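Minor capsid protein (Enterobacteria phage PRD1, PDB 1YQ5) forms, as a homotrimer and together with P31 and P2, the spike complexes at the five-fold vertices of the capsid, and is essential for infectivity. Local coordinates at residues G2-M10 / V40-I51. Residues are numbered along the deposited sequence; the frame is centred on the assembly and turned at random.
Sequences GVTDALSLM and VGTGLTKSAAGI
Val-40, at the end of strand 35-40, forms an antiparallel hydrogen-bonded pair with Ala-6. Two backbone bonds join them: Ala-6 N to Val-40 O at 3.0 Å, and Val-40 N to Ala-6 O at 2.8 Å. Their side chains lie on the same face of the sheet, CB to CB. CG1 of Val-40 points anti to its backbone N (chi1 178°) and rests on the carbonyl O atoms of Val-3 and Thr-4. The chain then turns at Gly-41 past OD2 of Asp-5. One water bridges Thr-42 N and Asp-5 OD2. Gly-43 N donates to the same oxygen at 2.6 Å, a bent bond from the anti side, 30° out of the carboxylate plane. OD1 of Asp-5 takes the hydroxyl of Thr-4 and a salt bridge from Lys-57. Leu-44 then starts the next strand. Its CD1 lies 3.7 Å from Ala-6 CA, and its CB faces Leu-7 CB. Leu-7 lays its CD2 against the peptide joining Thr-45 to Lys-46, 3.4 Å from Lys-46 N. The aliphatic chain of Lys-46 crosses Leu-9, with CD 4.0 Å from Leu-9 CD2, and its NZ goes on to Ala-34 O and Thr-36 OG1. An ST turn, in which Ser-47 OG accepts from Ala-49 N and Gly-50 N, leads to Ile-51, whose CG2 meets Leu-7 CD2. Residues 40-51 thus cross between the two sheets of the jelly-roll in this C-terminal domain of P5. Strand 5-11 lies between strands 35-40 and 135-142; strand 44-46 edges the other sheet, beside strand 51-53. A second subunit packs on Val-3, Ala-6 and Val-40.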
loop_
_atom_site.group_PDB
_atom_site.type_symbol
_atom_site.label_atom_id
_atom_site.label_comp_id
_atom_site.label_asym_id
_atom_site.label_seq_id
_atom_site.Cartn_x
_atom_site.Cartn_y
_atom_site.Cartn_z
ATOM N N GLY A 2 0.801 -17.454 9.955
ATOM C CA GLY A 2 0.559 -16.289 10.789
ATOM C C GLY A 2 1.845 -15.516 10.990
ATOM O O GLY A 2 2.889 -15.888 10.446
ATOM N N VAL A 3 1.789 -14.447 11.776
ATOM C CA VAL A 3 2.975 -13.634 12.026
ATOM C C VAL A 3 3.371 -13.732 13.494
ATOM O O VAL A 3 2.543 -14.047 14.353
ATOM C CB VAL A 3 2.715 -12.159 11.656
ATOM C CG1 VAL A 3 2.266 -12.064 10.208
ATOM C CG2 VAL A 3 1.664 -11.566 12.572
ATOM N N THR A 4 4.636 -13.458 13.783
ATOM C CA THR A 4 5.134 -13.541 15.153
ATOM C C THR A 4 4.760 -12.323 15.990
ATOM O O THR A 4 4.512 -12.438 17.192
ATOM C CB THR A 4 6.664 -13.684 15.170
ATOM O OG1 THR A 4 7.256 -12.514 14.596
ATOM C CG2 THR A 4 7.092 -14.905 14.363
ATOM N N ASP A 5 4.724 -11.157 15.356
ATOM C CA ASP A 5 4.392 -9.930 16.061
ATOM C C ASP A 5 3.541 -9.006 15.213
ATOM O O ASP A 5 3.746 -8.887 14.005
ATOM C CB ASP A 5 5.666 -9.194 16.476
ATOM C CG ASP A 5 6.609 -10.074 17.263
ATOM O OD1 ASP A 5 7.360 -10.852 16.638
ATOM O OD2 ASP A 5 6.584 -9.995 18.505
ATOM N N ALA A 6 2.586 -8.350 15.859
ATOM C CA ALA A 6 1.702 -7.421 15.169
ATOM C C ALA A 6 0.996 -6.544 16.184
ATOM O O ALA A 6 0.831 -6.922 17.348
ATOM C CB ALA A 6 0.675 -8.185 14.333
ATOM N N LEU A 7 0.587 -5.366 15.738
ATOM C CA LEU A 7 -0.123 -4.431 16.595
ATOM C C LEU A 7 -1.031 -3.588 15.711
ATOM O O LEU A 7 -0.588 -3.033 14.713
ATOM C CB LEU A 7 0.867 -3.530 17.337
ATOM C CG LEU A 7 0.244 -2.515 18.295
ATOM C CD1 LEU A 7 -0.484 -3.265 19.396
ATOM C CD2 LEU A 7 1.325 -1.618 18.895
ATOM N N SER A 8 -2.307 -3.517 16.073
ATOM C CA SER A 8 -3.277 -2.735 15.321
ATOM C C SER A 8 -3.911 -1.746 16.292
ATOM O O SER A 8 -4.411 -2.134 17.350
ATOM C CB SER A 8 -4.334 -3.658 14.707
ATOM O OG SER A 8 -5.200 -2.935 13.847
ATOM N N LEU A 9 -3.886 -0.468 15.929
ATOM C CA LEU A 9 -4.413 0.576 16.790
ATOM C C LEU A 9 -5.454 1.461 16.120
ATOM O O LEU A 9 -5.452 1.642 14.900
ATOM C CB LEU A 9 -3.269 1.475 17.269
ATOM C CG LEU A 9 -2.000 0.822 17.819
ATOM C CD1 LEU A 9 -0.915 1.875 17.972
ATOM C CD2 LEU A 9 -2.299 0.150 19.151
HETATM N N MSE A 10 -6.341 2.011 16.942
HETATM C CA MSE A 10 -7.365 2.932 16.474
HETATM C C MSE A 10 -7.068 4.214 17.253
HETATM O O MSE A 10 -7.121 4.236 18.487
HETATM C CB MSE A 10 -8.765 2.400 16.792
HETATM C CG MSE A 10 -9.891 3.141 16.070
HETATM SE SE MSE A 10 -10.302 4.845 16.888
HETATM C CE MSE A 10 -11.288 4.154 18.407
ATOM N N VAL A 40 -0.386 -9.097 18.709
ATOM C CA VAL A 40 0.173 -10.434 18.546
ATOM C C VAL A 40 1.626 -10.411 19.006
ATOM O O VAL A 40 2.419 -9.589 18.545
ATOM C CB VAL A 40 0.120 -10.888 17.072
ATOM C CG1 VAL A 40 0.744 -12.271 16.927
ATOM C CG2 VAL A 40 -1.325 -10.908 16.589
ATOM N N GLY A 41 1.974 -11.310 19.921
ATOM C CA GLY A 41 3.337 -11.350 20.418
ATOM C C GLY A 41 3.638 -10.114 21.244
ATOM O O GLY A 41 2.725 -9.393 21.641
ATOM N N THR A 42 4.917 -9.855 21.493
ATOM C CA THR A 42 5.314 -8.707 22.292
ATOM C C THR A 42 6.381 -7.851 21.618
ATOM O O THR A 42 6.935 -6.942 22.241
ATOM C CB THR A 42 5.871 -9.163 23.648
ATOM O OG1 THR A 42 6.970 -10.054 23.423
ATOM C CG2 THR A 42 4.804 -9.893 24.448
ATOM N N GLY A 43 6.665 -8.132 20.353
ATOM C CA GLY A 43 7.687 -7.380 19.645
ATOM C C GLY A 43 7.302 -5.971 19.233
ATOM O O GLY A 43 8.175 -5.127 19.019
ATOM N N LEU A 44 6.004 -5.712 19.120
ATOM C CA LEU A 44 5.506 -4.398 18.722
ATOM C C LEU A 44 4.561 -3.853 19.781
ATOM O O LEU A 44 3.519 -4.446 20.056
ATOM C CB LEU A 44 4.778 -4.502 17.383
ATOM C CG LEU A 44 5.657 -4.847 16.180
ATOM C CD1 LEU A 44 4.793 -5.349 15.024
ATOM C CD2 LEU A 44 6.447 -3.613 15.772
ATOM N N THR A 45 4.924 -2.716 20.367
ATOM C CA THR A 45 4.111 -2.110 21.413
ATOM C C THR A 45 3.946 -0.605 21.218
ATOM O O THR A 45 4.862 0.073 20.745
ATOM C CB THR A 45 4.751 -2.358 22.781
ATOM O OG1 THR A 45 6.073 -1.811 22.785
ATOM C CG2 THR A 45 4.847 -3.854 23.061
ATOM N N LYS A 46 2.780 -0.084 21.588
ATOM C CA LYS A 46 2.510 1.342 21.456
ATOM C C LYS A 46 3.232 2.130 22.542
ATOM O O LYS A 46 3.428 1.636 23.654
ATOM C CB LYS A 46 1.002 1.607 21.542
ATOM C CG LYS A 46 0.356 1.192 22.864
ATOM C CD LYS A 46 -1.168 1.260 22.781
ATOM C CE LYS A 46 -1.826 0.846 24.098
ATOM N NZ LYS A 46 -3.312 0.752 23.969
ATOM N N SER A 47 3.628 3.355 22.215
ATOM C CA SER A 47 4.318 4.210 23.174
ATOM C C SER A 47 4.099 5.669 22.794
ATOM O O SER A 47 3.520 5.970 21.746
ATOM C CB SER A 47 5.820 3.923 23.171
ATOM O OG SER A 47 6.447 4.599 22.091
ATOM N N ALA A 48 4.572 6.572 23.643
ATOM C CA ALA A 48 4.439 7.995 23.384
ATOM C C ALA A 48 5.247 8.400 22.149
ATOM O O ALA A 48 4.998 9.446 21.564
ATOM C CB ALA A 48 4.906 8.793 24.603
ATOM N N ALA A 49 6.206 7.563 21.758
ATOM C CA ALA A 49 7.056 7.843 20.596
ATOM C C ALA A 49 6.499 7.285 19.280
ATOM O O ALA A 49 6.814 7.789 18.206
ATOM C CB ALA A 49 8.459 7.286 20.835
ATOM N N GLY A 50 5.676 6.247 19.377
ATOM C CA GLY A 50 5.093 5.628 18.196
ATOM C C GLY A 50 4.921 4.154 18.498
ATOM O O GLY A 50 4.311 3.799 19.505
ATOM N N ILE A 51 5.446 3.285 17.642
ATOM C CA ILE A 51 5.363 1.854 17.905
ATOM C C ILE A 51 6.785 1.332 18.073
ATOM O O ILE A 51 7.594 1.388 17.144
ATOM C CB ILE A 51 4.659 1.089 16.766
ATOM C CG1 ILE A 51 3.190 1.513 16.688
ATOM C CG2 ILE A 51 4.741 -0.415 17.022
ATOM C CD1 ILE A 51 2.394 0.778 15.622
HETATM O O HOH W 1 6.670 -11.873 20.435
#